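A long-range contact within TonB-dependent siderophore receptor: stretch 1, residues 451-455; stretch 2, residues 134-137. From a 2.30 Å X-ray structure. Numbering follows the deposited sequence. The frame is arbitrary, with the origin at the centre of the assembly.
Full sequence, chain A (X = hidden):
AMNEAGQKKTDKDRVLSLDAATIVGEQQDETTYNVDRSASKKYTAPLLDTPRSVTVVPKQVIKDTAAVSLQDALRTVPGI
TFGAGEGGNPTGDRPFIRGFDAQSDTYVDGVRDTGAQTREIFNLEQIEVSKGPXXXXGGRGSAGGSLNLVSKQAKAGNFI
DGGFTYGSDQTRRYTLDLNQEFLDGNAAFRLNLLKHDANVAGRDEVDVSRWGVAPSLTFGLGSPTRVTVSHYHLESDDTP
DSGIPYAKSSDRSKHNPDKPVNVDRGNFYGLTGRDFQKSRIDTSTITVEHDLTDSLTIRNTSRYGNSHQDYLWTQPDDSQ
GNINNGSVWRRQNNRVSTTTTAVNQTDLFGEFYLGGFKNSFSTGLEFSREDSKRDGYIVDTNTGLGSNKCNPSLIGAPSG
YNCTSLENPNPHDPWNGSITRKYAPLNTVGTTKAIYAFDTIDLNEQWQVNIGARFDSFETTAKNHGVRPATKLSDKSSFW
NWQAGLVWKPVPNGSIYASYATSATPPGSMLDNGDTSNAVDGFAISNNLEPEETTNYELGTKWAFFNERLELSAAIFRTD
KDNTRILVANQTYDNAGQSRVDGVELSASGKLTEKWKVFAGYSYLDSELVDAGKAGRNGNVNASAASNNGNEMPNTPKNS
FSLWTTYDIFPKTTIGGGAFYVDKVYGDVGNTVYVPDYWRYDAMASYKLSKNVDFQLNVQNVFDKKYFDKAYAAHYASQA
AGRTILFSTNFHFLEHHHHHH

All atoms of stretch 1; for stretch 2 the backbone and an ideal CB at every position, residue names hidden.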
# COMPACT_ATOMS: atom_id res chain seq x y z
N ILE A 451 0.36 -13.08 24.28
CA ILE A 451 -0.34 -11.94 24.86
C ILE A 451 0.38 -10.68 24.42
O ILE A 451 1.61 -10.68 24.25
CB ILE A 451 -0.43 -12.04 26.40
CG1 ILE A 451 0.96 -12.19 27.03
CG2 ILE A 451 -1.32 -13.21 26.78
CD1 ILE A 451 0.95 -12.17 28.55
N GLY A 452 -0.38 -9.61 24.20
CA GLY A 452 0.17 -8.33 23.76
C GLY A 452 -0.70 -7.19 24.27
O GLY A 452 -1.93 -7.28 24.27
N ALA A 453 -0.07 -6.11 24.70
CA ALA A 453 -0.78 -4.89 25.07
C ALA A 453 -0.05 -3.66 24.53
O ALA A 453 1.14 -3.70 24.23
CB ALA A 453 -0.97 -4.80 26.59
N ARG A 454 -0.80 -2.57 24.40
CA ARG A 454 -0.29 -1.29 23.92
C ARG A 454 -1.15 -0.15 24.45
O ARG A 454 -2.38 -0.23 24.43
CB ARG A 454 -0.27 -1.26 22.39
CG ARG A 454 0.63 -0.16 21.85
CD ARG A 454 0.38 0.17 20.39
NE ARG A 454 1.21 1.30 19.99
CZ ARG A 454 2.48 1.22 19.57
NH1 ARG A 454 3.11 0.03 19.46
NH2 ARG A 454 3.12 2.35 19.25
N PHE A 455 -0.50 0.90 24.93
CA PHE A 455 -1.13 2.15 25.36
C PHE A 455 -0.52 3.31 24.56
O PHE A 455 0.69 3.48 24.58
CB PHE A 455 -0.91 2.38 26.85
CG PHE A 455 -1.43 3.70 27.34
CD1 PHE A 455 -2.80 3.96 27.35
CD2 PHE A 455 -0.55 4.70 27.77
CE1 PHE A 455 -3.29 5.17 27.81
CE2 PHE A 455 -1.04 5.92 28.22
CZ PHE A 455 -2.41 6.16 28.23
N UNK A 134 -2.40 -6.00 15.41
CA UNK A 134 -1.11 -6.41 15.97
C UNK A 134 -0.58 -5.28 16.89
O UNK A 134 -0.07 -4.27 16.39
CB UNK A 134 -0.11 -6.72 14.85
N UNK A 135 -0.70 -5.46 18.21
CA UNK A 135 -0.27 -4.48 19.24
C UNK A 135 1.19 -4.01 19.15
O UNK A 135 1.52 -2.94 19.65
CB UNK A 135 -0.49 -5.09 20.63
N UNK A 136 2.06 -4.84 18.56
CA UNK A 136 3.44 -4.46 18.21
C UNK A 136 3.55 -3.12 17.45
O UNK A 136 4.48 -2.35 17.70
CB UNK A 136 4.07 -5.57 17.36
N UNK A 137 2.61 -2.86 16.52
CA UNK A 137 2.48 -1.57 15.82
C UNK A 137 1.27 -0.78 16.37
O UNK A 137 0.32 -1.38 16.89
CB UNK A 137 2.33 -1.79 14.31

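Stretch 1 is a strand segment that presents Gly 452 and Arg 454 to the loop of stretch 2, while the CA-to-CB bond of Ala 453 points away. What it offers is therefore a gap without a side chain at Gly 452, and next to it an extended arginine whose chi1, chi2 and chi3 are all t and whose guanidinium reaches along the loop backbone.

At position 134 the ideal CB finds no atom of stretch 1 within 5.5 Å, and the backbone is extended (phi/psi -153/103). Stretch 1 sets no demand here, so many side chains would fit; the local backbone offers a better clue, because the carbonyl of 134 accepts a hydrogen bond from N of 137 (O to N, 3.0 Å), the signature of a tight turn. A short polar residue able to accept from the turn's free amides would suit. The residue is Asn 134, and its OD1 takes a weak hydrogen bond from N of 136 at 3.4 Å.

Position 135 is the one that faces the strand. Its CA lies 5.7 Å from CA of Arg 454, the closest such pair, and its CA-to-CB bond points toward stretch 1. The ideal CB sits 4.2 Å from Gly 452 C, Ala 453 C and Arg 454 CB alike, so the space directly ahead is shallow. Small residues such as Gly, Ala, Ser or Cys are the natural candidates, and phi/psi of -54/-26 requires nothing special. The deposited residue is Ser 135. Its chi1 of -67° (m) leaves OG 3.9 Å from Gly 452 O, too long for a hydrogen bond; OG is bonded elsewhere in the structure. Its backbone also contributes: Arg 454 NH1 donates a weak hydrogen bond to Ser 135 O (3.4 Å, 165°), with that oxygen near the guanidinium plane. The acceptor is a backbone atom, so this bond does not itself call for serine.

At position 136 the CB points away and meets nothing of stretch 1 within 5.5 Å, so the contact discriminates little between residues, and the backbone angles (-49/-40) are widely tolerated. Ala 136 occupies it. Its carbonyl is what approaches the strand, with O 3.3 Å from Arg 454 NH1.

Position 137 likewise directs its CB away, into space that stretch 1 leaves open, so stretch 1 itself sets no limit on size, and small or large side chains could suit. It is Phe 137, with chi1 of -43° (m). Its ring does not stack on the arginine: the backbone makes the contact, Phe 137 C lying over one face of the guanidinium, 3.7 Å from Arg 454 NH1.

Stretch 2 (134-137) NSAF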
# COMPACT_ATOMS: atom_id res chain seq x y z
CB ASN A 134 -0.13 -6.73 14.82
CG ASN A 134 1.19 -7.34 15.30
OD1 ASN A 134 1.46 -7.44 16.49
ND2 ASN A 134 2.03 -7.72 14.34
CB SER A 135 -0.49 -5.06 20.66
OG SER A 135 -1.86 -5.22 20.96
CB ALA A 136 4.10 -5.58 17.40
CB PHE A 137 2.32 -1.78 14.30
CG PHE A 137 3.24 -2.83 13.69
CD1 PHE A 137 2.83 -4.17 13.57
CD2 PHE A 137 4.49 -2.48 13.17
CE1 PHE A 137 3.66 -5.12 12.99
CE2 PHE A 137 5.32 -3.44 12.58
CZ PHE A 137 4.91 -4.76 12.50
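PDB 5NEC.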